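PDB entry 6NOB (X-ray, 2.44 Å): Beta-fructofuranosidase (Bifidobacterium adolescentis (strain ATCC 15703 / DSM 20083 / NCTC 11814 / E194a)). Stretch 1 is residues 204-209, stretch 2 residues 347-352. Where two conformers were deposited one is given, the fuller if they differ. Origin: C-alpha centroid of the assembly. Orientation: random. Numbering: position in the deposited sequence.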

# COMPACT_ATOMS: atom_id res chain seq x y z
N GLU A 204 7.86 -13.85 -24.03
CA GLU A 204 9.31 -14.06 -24.01
C GLU A 204 10.07 -13.03 -24.84
O GLU A 204 11.30 -12.93 -24.68
CB GLU A 204 9.63 -15.48 -24.49
CG GLU A 204 9.65 -15.66 -26.00
CD GLU A 204 8.32 -16.15 -26.56
OE1 GLU A 204 7.28 -15.90 -25.92
OE2 GLU A 204 8.32 -16.79 -27.63
N HIS A 205 9.40 -12.27 -25.70
CA HIS A 205 10.04 -11.19 -26.45
C HIS A 205 9.68 -9.81 -25.90
O HIS A 205 9.88 -8.80 -26.58
CB HIS A 205 9.68 -11.28 -27.93
CG HIS A 205 10.04 -12.59 -28.56
ND1 HIS A 205 9.10 -13.47 -29.05
CD2 HIS A 205 11.25 -13.18 -28.77
CE1 HIS A 205 9.71 -14.54 -29.54
NE2 HIS A 205 11.01 -14.38 -29.38
N ASP A 206 9.14 -9.76 -24.67
CA ASP A 206 8.77 -8.53 -23.97
C ASP A 206 7.58 -7.82 -24.61
O ASP A 206 7.38 -6.62 -24.37
CB ASP A 206 9.96 -7.57 -23.84
CG ASP A 206 11.00 -8.07 -22.85
OD1 ASP A 206 10.67 -8.22 -21.66
OD2 ASP A 206 12.14 -8.34 -23.27
N ASN A 207 6.78 -8.52 -25.41
CA ASN A 207 5.51 -7.95 -25.85
C ASN A 207 4.50 -8.01 -24.70
O ASN A 207 4.29 -9.08 -24.13
CB ASN A 207 4.94 -8.72 -27.04
CG ASN A 207 5.82 -8.65 -28.26
OD1 ASN A 207 5.98 -7.59 -28.86
ND2 ASN A 207 6.37 -9.79 -28.65
N PRO A 208 3.88 -6.89 -24.34
CA PRO A 208 2.82 -6.94 -23.33
C PRO A 208 1.68 -7.84 -23.79
O PRO A 208 1.17 -7.70 -24.91
CB PRO A 208 2.38 -5.47 -23.21
CG PRO A 208 3.55 -4.68 -23.68
CD PRO A 208 4.19 -5.51 -24.76
N VAL A 209 1.30 -8.78 -22.93
CA VAL A 209 0.22 -9.72 -23.18
C VAL A 209 -0.59 -9.89 -21.90
O VAL A 209 -0.18 -9.46 -20.82
CB VAL A 209 0.73 -11.10 -23.66
CG1 VAL A 209 1.49 -10.98 -24.97
CG2 VAL A 209 1.60 -11.74 -22.59
N LYS A 347 8.37 2.49 -27.35
CA LYS A 347 7.82 1.63 -28.39
C LYS A 347 7.87 0.17 -27.96
O LYS A 347 8.92 -0.33 -27.55
CB LYS A 347 8.59 1.82 -29.70
CG LYS A 347 8.00 1.03 -30.86
CD LYS A 347 8.06 1.81 -32.16
CE LYS A 347 7.22 1.15 -33.25
NZ LYS A 347 8.00 0.94 -34.50
N LYS A 348 6.72 -0.50 -28.04
CA LYS A 348 6.67 -1.92 -27.75
C LYS A 348 7.35 -2.71 -28.87
O LYS A 348 7.37 -2.28 -30.02
CB LYS A 348 5.23 -2.38 -27.57
CG LYS A 348 4.53 -1.75 -26.37
CD LYS A 348 3.05 -2.08 -26.33
CE LYS A 348 2.30 -1.43 -27.49
NZ LYS A 348 0.83 -1.57 -27.35
N PRO A 349 7.93 -3.89 -28.55
CA PRO A 349 8.02 -4.57 -27.25
C PRO A 349 8.88 -3.84 -26.23
O PRO A 349 9.76 -3.07 -26.59
CB PRO A 349 8.66 -5.92 -27.61
CG PRO A 349 9.41 -5.65 -28.86
CD PRO A 349 8.57 -4.67 -29.62
N LEU A 350 8.60 -4.09 -24.95
CA LEU A 350 9.27 -3.38 -23.86
C LEU A 350 10.56 -4.09 -23.45
O LEU A 350 10.75 -4.48 -22.29
CB LEU A 350 8.32 -3.21 -22.68
CG LEU A 350 7.04 -2.43 -22.97
CD1 LEU A 350 6.19 -2.29 -21.71
CD2 LEU A 350 7.36 -1.06 -23.55
N LYS A 351 11.44 -4.28 -24.42
CA LYS A 351 12.77 -4.81 -24.14
C LYS A 351 13.50 -3.89 -23.17
O LYS A 351 13.28 -2.68 -23.15
CB LYS A 351 13.58 -4.94 -25.44
CG LYS A 351 13.10 -6.03 -26.37
CD LYS A 351 13.77 -5.91 -27.74
CE LYS A 351 15.28 -6.07 -27.64
NZ LYS A 351 16.00 -5.06 -28.46
N ARG A 352 14.38 -4.48 -22.35
CA ARG A 352 15.04 -3.72 -21.30
C ARG A 352 15.82 -2.52 -21.83
O ARG A 352 16.05 -1.57 -21.07
CB ARG A 352 15.96 -4.62 -20.48
CG ARG A 352 17.28 -4.93 -21.16
CD ARG A 352 18.03 -6.05 -20.45
NE ARG A 352 19.15 -6.54 -21.26
CZ ARG A 352 19.54 -7.81 -21.31
NH1 ARG A 352 18.90 -8.72 -20.58
NH2 ARG A 352 20.56 -8.16 -22.08
O HOH W 1 14.84 -7.38 -22.35

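Two loop segments, 140 or more residues apart in sequence wherever they touch, meet over a modest area of 306 Å², both sides summed. Neither contributes a helix or strand to the contact. The backbones come close at the centre: the CA atoms of Asn-207 and Pro-349 are 4.4 Å apart, and those of Asp-206 and Leu-350 are 5.2 Å apart.

One direct hydrogen bond crosses the contact. Leu-350 N donates to Asp-206 O at 2.9 Å, with an N-H...O angle of 152°. Both partners are main-chain atoms, so no side-chain group takes part in the bond. Asp-206 has positive phi and psi (68°/20°), a left-handed conformation that aspartate tolerates better than most non-glycine residues. Within stretch 2, a weak hydrogen bond runs from Lys-351 N to Pro-349 O at 3.0 Å and closes a tight local turn around Leu-350.

A water adds a second, indirect polar link. It donates to Asp-206 OD2 at 3.0 Å and accepts from Arg-352 N at 2.9 Å. The aspartate carboxylate thus reaches the backbone of stretch 2 through water. Its other oxygen, OD1, is hydrogen-bonded elsewhere in the structure. The Arg-352 side chain leads away and takes no part.

Packing around Pro-349 is close. The peptide bond before this proline is cis, and its CA-to-CB bond points toward stretch 1. Pro-349 CB lies 3.3 Å from His-205 O, 3.6 Å from Asp-206 O and 3.4 Å from Asn-207 OD1. These are van der Waals contacts between a ring carbon and oxygens. Proline has no amide hydrogen to offer, and the next residue, Leu-350, supplies the donor. The His-205 ring leads away, so its contact here is made by the backbone carbonyl. Asn-207 adopts the m rotamer, which brings the end of its side chain nearer to Pro-349.

Pro-208 makes the apolar contacts on stretch 1. Its CG is 4.1 Å from Leu-350 CD1 and 3.7 Å from Lys-348 CD. Its CA-to-CB bond points toward stretch 2, which covers 57 Å² of the residue. Leu-350 is buried, as suits its wholly hydrocarbon side chain. Lys-348 offers its methylene chain to the proline, while its NZ is hydrogen-bonded elsewhere in the structure.

Asp-206 gives up the most area, 66 Å². Its CB packs 3.7 Å from Lys-351 N, and its OD2 lies 4.0 Å from Lys-351 CG. The second contact is with the aliphatic part of the lysine, whose end leads away.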